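Local coordinates for DUF3863 domain-containing protein (Parabacteroides distasonis, PDB 3LM3) that is of unknown function but is probably a carbohydrate-active enzyme, a putative glycoside hydrolase or deacetylase, at residues V95-Y108 against E126-V138. Residues are numbered along the deposited sequence; the frame is centred on the assembly and turned at random. Where two conformers were deposited one is given.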
loop_
_atom_site.group_PDB
_atom_site.type_symbol
_atom_site.label_atom_id
_atom_site.label_comp_id
_atom_site.label_asym_id
_atom_site.label_seq_id
_atom_site.Cartn_x
_atom_site.Cartn_y
_atom_site.Cartn_z
ATOM N N VAL A 95 -18.059 9.629 11.151
ATOM C CA VAL A 95 -16.660 9.289 11.266
ATOM C C VAL A 95 -16.046 9.834 12.576
ATOM O O VAL A 95 -15.238 9.169 13.234
ATOM C CB VAL A 95 -15.875 9.768 10.020
ATOM C CG1 VAL A 95 -14.408 9.760 10.297
ATOM C CG2 VAL A 95 -16.210 8.863 8.826
ATOM N N VAL A 96 -16.458 11.036 13.002
ATOM C CA VAL A 96 -16.012 11.557 14.298
ATOM C C VAL A 96 -16.504 10.650 15.452
ATOM O O VAL A 96 -15.751 10.334 16.385
ATOM C CB VAL A 96 -16.450 12.995 14.507
ATOM C CG1 VAL A 96 -16.131 13.454 15.950
ATOM C CG2 VAL A 96 -15.755 13.932 13.489
ATOM N N GLU A 97 -17.755 10.218 15.376
ATOM C CA GLU A 97 -18.313 9.255 16.346
ATOM C C GLU A 97 -17.469 7.993 16.355
ATOM O O GLU A 97 -17.246 7.409 17.398
ATOM C CB GLU A 97 -19.758 8.931 16.007
ATOM C CG GLU A 97 -20.746 10.071 16.275
ATOM C CD GLU A 97 -22.135 9.936 15.618
ATOM O OE1 GLU A 97 -22.432 8.970 14.894
ATOM O OE2 GLU A 97 -22.963 10.853 15.824
ATOM N N CYS A 98 -17.026 7.537 15.182
ATOM C CA CYS A 98 -16.182 6.321 15.097
ATOM C C CYS A 98 -14.787 6.514 15.702
ATOM O O CYS A 98 -14.222 5.607 16.310
ATOM C CB CYS A 98 -16.042 5.894 13.637
ATOM S SG CYS A 98 -17.537 5.203 12.914
ATOM N N GLN A 99 -14.217 7.695 15.522
ATOM C CA GLN A 99 -12.942 8.008 16.138
ATOM C C GLN A 99 -13.081 7.843 17.665
ATOM O O GLN A 99 -12.233 7.231 18.314
ATOM C CB GLN A 99 -12.491 9.412 15.737
ATOM C CG GLN A 99 -11.101 9.792 16.160
ATOM C CD GLN A 99 -10.961 10.076 17.637
ATOM O OE1 GLN A 99 -11.866 10.642 18.261
ATOM N NE2 GLN A 99 -9.795 9.746 18.195
ATOM N N LYS A 100 -14.152 8.387 18.221
ATOM C CA LYS A 100 -14.389 8.346 19.668
ATOM C C LYS A 100 -14.725 6.937 20.163
ATOM O O LYS A 100 -14.235 6.497 21.227
ATOM C CB LYS A 100 -15.507 9.341 20.009
ATOM C CG LYS A 100 -15.083 10.783 19.802
ATOM C CD LYS A 100 -16.231 11.757 20.056
ATOM C CE LYS A 100 -15.832 13.197 19.689
ATOM N NZ LYS A 100 -17.022 14.112 19.689
ATOM N N LYS A 101 -15.549 6.223 19.408
ATOM C CA LYS A 101 -16.053 4.923 19.847
ATOM C C LYS A 101 -15.054 3.795 19.675
ATOM O O LYS A 101 -14.927 2.940 20.559
ATOM C CB LYS A 101 -17.339 4.580 19.107
ATOM C CG LYS A 101 -17.977 3.280 19.578
ATOM C CD LYS A 101 -19.307 3.012 18.886
ATOM C CE LYS A 101 -20.412 3.838 19.476
ATOM N NZ LYS A 101 -20.590 3.520 20.911
ATOM N N TYR A 102 -14.372 3.788 18.531
ATOM C CA TYR A 102 -13.517 2.674 18.143
ATOM C C TYR A 102 -12.040 3.004 18.160
ATOM O O TYR A 102 -11.192 2.097 18.066
ATOM C CB TYR A 102 -13.860 2.200 16.699
ATOM C CG TYR A 102 -15.273 1.772 16.488
ATOM C CD1 TYR A 102 -15.773 0.633 17.075
ATOM C CD2 TYR A 102 -16.121 2.533 15.707
ATOM C CE1 TYR A 102 -17.095 0.262 16.861
ATOM C CE2 TYR A 102 -17.423 2.170 15.489
ATOM C CZ TYR A 102 -17.919 1.034 16.072
ATOM O OH TYR A 102 -19.245 0.660 15.913
ATOM N N GLY A 103 -11.710 4.288 18.179
ATOM C CA GLY A 103 -10.325 4.696 17.997
ATOM C C GLY A 103 -9.910 4.614 16.529
ATOM O O GLY A 103 -8.711 4.484 16.206
ATOM N N ASP A 104 -10.876 4.717 15.618
ATOM C CA ASP A 104 -10.529 4.834 14.198
ATOM C C ASP A 104 -9.689 6.103 14.022
ATOM O O ASP A 104 -9.839 7.060 14.769
ATOM C CB ASP A 104 -11.762 4.919 13.292
ATOM C CG ASP A 104 -12.540 3.614 13.187
ATOM O OD1 ASP A 104 -11.968 2.544 13.510
ATOM O OD2 ASP A 104 -13.712 3.726 12.748
ATOM N N GLU A 105 -8.845 6.096 12.999
ATOM C CA GLU A 105 -8.057 7.252 12.589
ATOM C C GLU A 105 -8.864 8.044 11.546
ATOM O O GLU A 105 -9.625 7.467 10.767
ATOM C CB GLU A 105 -6.722 6.757 12.001
ATOM C CG GLU A 105 -5.789 7.784 11.444
ATOM C CD GLU A 105 -4.432 7.223 11.125
ATOM O OE1 GLU A 105 -4.349 6.152 10.496
ATOM O OE2 GLU A 105 -3.414 7.849 11.503
ATOM N N VAL A 106 -8.648 9.356 11.498
ATOM C CA VAL A 106 -9.263 10.230 10.519
ATOM C C VAL A 106 -8.169 11.044 9.875
ATOM O O VAL A 106 -7.427 11.773 10.559
ATOM C CB VAL A 106 -10.267 11.178 11.188
ATOM C CG1 VAL A 106 -11.005 12.050 10.095
ATOM C CG2 VAL A 106 -11.289 10.376 12.045
ATOM N N THR A 107 -8.010 10.887 8.567
ATOM C CA THR A 107 -6.932 11.595 7.904
ATOM C C THR A 107 -7.235 11.943 6.463
ATOM O O THR A 107 -8.346 11.764 5.966
ATOM C CB THR A 107 -5.579 10.803 8.026
ATOM O OG1 THR A 107 -4.503 11.713 7.755
ATOM C CG2 THR A 107 -5.543 9.574 7.073
ATOM N N TYR A 108 -6.255 12.588 5.843
ATOM C CA TYR A 108 -6.313 13.117 4.477
ATOM C C TYR A 108 -5.902 12.047 3.477
ATOM O O TYR A 108 -4.897 11.342 3.663
ATOM C CB TYR A 108 -5.373 14.327 4.381
ATOM C CG TYR A 108 -5.441 15.142 3.110
ATOM C CD1 TYR A 108 -6.643 15.428 2.522
ATOM C CD2 TYR A 108 -4.286 15.647 2.510
ATOM C CE1 TYR A 108 -6.712 16.189 1.328
ATOM C CE2 TYR A 108 -4.360 16.423 1.347
ATOM C CZ TYR A 108 -5.588 16.666 0.758
ATOM O OH TYR A 108 -5.792 17.389 -0.419
ATOM N N GLU A 126 -1.396 21.922 1.206
ATOM C CA GLU A 126 -2.732 21.359 1.269
ATOM C C GLU A 126 -2.830 20.239 2.296
ATOM O O GLU A 126 -3.851 20.125 2.975
ATOM C CB GLU A 126 -3.197 20.933 -0.133
ATOM C CG GLU A 126 -3.350 22.174 -1.029
ATOM C CD GLU A 126 -3.917 21.912 -2.407
ATOM O OE1 GLU A 126 -4.241 20.748 -2.714
ATOM O OE2 GLU A 126 -4.033 22.901 -3.174
HETATM N N MSE A 127 -1.778 19.449 2.487
HETATM C CA MSE A 127 -1.761 18.511 3.599
HETATM C C MSE A 127 -1.947 19.252 4.915
HETATM O O MSE A 127 -2.739 18.804 5.761
HETATM C CB MSE A 127 -0.468 17.673 3.638
HETATM C CG MSE A 127 -0.347 16.653 2.546
HETATM SE SE MSE A 127 1.081 15.375 2.762
HETATM C CE MSE A 127 2.549 16.636 2.890
ATOM N N SER A 128 -1.230 20.355 5.123
ATOM C CA SER A 128 -1.412 21.136 6.338
ATOM C C SER A 128 -2.839 21.651 6.498
ATOM O O SER A 128 -3.405 21.626 7.607
ATOM C CB SER A 128 -0.402 22.264 6.377
ATOM O OG SER A 128 0.898 21.722 6.567
ATOM N N GLU A 129 -3.438 22.110 5.406
ATOM C CA GLU A 129 -4.828 22.582 5.461
ATOM C C GLU A 129 -5.786 21.470 5.869
ATOM O O GLU A 129 -6.702 21.678 6.684
ATOM C CB GLU A 129 -5.253 23.138 4.087
ATOM C CG GLU A 129 -4.632 24.477 3.738
ATOM C CD GLU A 129 -4.913 24.947 2.313
ATOM O OE1 GLU A 129 -5.536 24.196 1.511
ATOM O OE2 GLU A 129 -4.434 26.055 1.979
ATOM N N ALA A 130 -5.616 20.298 5.285
ATOM C CA ALA A 130 -6.464 19.149 5.631
ATOM C C ALA A 130 -6.291 18.707 7.068
ATOM O O ALA A 130 -7.277 18.401 7.745
ATOM C CB ALA A 130 -6.152 17.960 4.684
ATOM N N ILE A 131 -5.053 18.672 7.544
ATOM C CA ILE A 131 -4.778 18.291 8.934
ATOM C C ILE A 131 -5.496 19.247 9.889
ATOM O O ILE A 131 -6.105 18.815 10.864
ATOM C CB ILE A 131 -3.280 18.255 9.235
ATOM C CG1 ILE A 131 -2.597 17.092 8.507
ATOM C CG2 ILE A 131 -3.012 18.129 10.754
ATOM C CD1 ILE A 131 -1.110 17.281 8.344
ATOM N N GLU A 132 -5.492 20.545 9.594
ATOM C CA GLU A 132 -6.162 21.541 10.440
ATOM C C GLU A 132 -7.670 21.316 10.455
ATOM O O GLU A 132 -8.301 21.336 11.503
ATOM C CB GLU A 132 -5.850 22.942 9.948
ATOM C CG GLU A 132 -6.411 24.041 10.828
ATOM C CD GLU A 132 -5.824 24.051 12.227
ATOM O OE1 GLU A 132 -4.706 23.534 12.429
ATOM O OE2 GLU A 132 -6.488 24.597 13.127
ATOM N N ILE A 133 -8.260 21.085 9.274
ATOM C CA ILE A 133 -9.691 20.800 9.170
ATOM C C ILE A 133 -10.067 19.582 9.997
ATOM O O ILE A 133 -11.049 19.565 10.743
ATOM C CB ILE A 133 -10.145 20.621 7.695
ATOM C CG1 ILE A 133 -10.069 21.956 6.939
ATOM C CG2 ILE A 133 -11.556 20.019 7.649
ATOM C CD1 ILE A 133 -10.017 21.754 5.435
ATOM N N ILE A 134 -9.264 18.543 9.882
ATOM C CA ILE A 134 -9.517 17.281 10.591
ATOM C C ILE A 134 -9.373 17.447 12.109
ATOM O O ILE A 134 -10.202 16.934 12.880
ATOM C CB ILE A 134 -8.600 16.153 10.034
ATOM C CG1 ILE A 134 -9.121 15.768 8.654
ATOM C CG2 ILE A 134 -8.608 14.913 10.941
ATOM C CD1 ILE A 134 -8.146 14.938 7.864
ATOM N N SER A 135 -8.333 18.154 12.538
ATOM C CA SER A 135 -8.136 18.403 13.959
ATOM C C SER A 135 -9.340 19.114 14.549
ATOM O O SER A 135 -9.813 18.742 15.641
ATOM C CB SER A 135 -6.866 19.239 14.169
ATOM O OG SER A 135 -6.503 19.222 15.524
ATOM N N LYS A 136 -9.857 20.097 13.828
ATOM C CA LYS A 136 -11.012 20.852 14.313
ATOM C C LYS A 136 -12.282 20.036 14.265
ATOM O O LYS A 136 -13.126 20.141 15.150
ATOM C CB LYS A 136 -11.169 22.162 13.556
ATOM C CG LYS A 136 -10.133 23.227 13.959
HETATM N N MSE A 137 -12.418 19.184 13.250
HETATM C CA MSE A 137 -13.562 18.276 13.035
HETATM C C MSE A 137 -13.696 17.309 14.201
HETATM O O MSE A 137 -14.764 17.102 14.768
HETATM C CB MSE A 137 -13.329 17.496 11.706
HETATM C CG MSE A 137 -14.327 16.417 11.302
HETATM SE SE MSE A 137 -13.753 15.510 9.650
HETATM C CE MSE A 137 -14.479 13.743 10.032
ATOM N N VAL A 138 -12.585 16.648 14.509
ATOM C CA VAL A 138 -12.581 15.613 15.547
ATOM C C VAL A 138 -12.593 16.278 16.921
ATOM O O VAL A 138 -13.232 15.781 17.849
ATOM C CB VAL A 138 -11.391 14.648 15.404
ATOM C CG1 VAL A 138 -11.294 13.677 16.634
ATOM C CG2 VAL A 138 -11.518 13.883 14.108
HETATM O O HOH W 1 -16.185 16.784 18.112
HETATM O O HOH W 2 -3.791 18.106 -2.063
#
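Ala-130 CB lies over one face of the Tyr-108 ring, 3.5 Å from its centroid and 21° off the ring normal, a CH-pi contact. Met-127 CA and Glu-126 O approach the ring obliquely. A water sits in the ring plane at the hydroxyl edge and joins Tyr-108 OH to Glu-126 OE1, which also takes part in a hydrogen bond with Ser-37 OG. The arrangement is a beta-alpha-beta crossover: strand 105-108, helix 120-138, then strand 146-148, with a backbone hydrogen bond between Tyr-108 and Met-148. The strand and helix segments run nearly antiparallel, at 150°. Tyr-108 has CG anti to its backbone N (chi1 -171°), which carries the ring across Ala-130 CB with its hydroxyl toward Glu-126. An alanine here would remove the ring, and would probably leave a gap beside Ala-130 and the bridging water without its tyrosine partner. Further along, Ile-134 CD1 rests 3.4 Å from Thr-107 C. It also covers the Tyr-108 backbone N, which is buried without a hydrogen-bond partner. Val-106 splits its branches: CG1 meets Ile-134 CG2 at 3.8 Å and CG2 faces Val-138 CG2. Helix 86-102 closes the other end, where Val-96 CG2 meets Val-138 CA at 4.1 Å. A second water accepts from Lys-100 NZ and donates to Val-138 O at 3.1 Å.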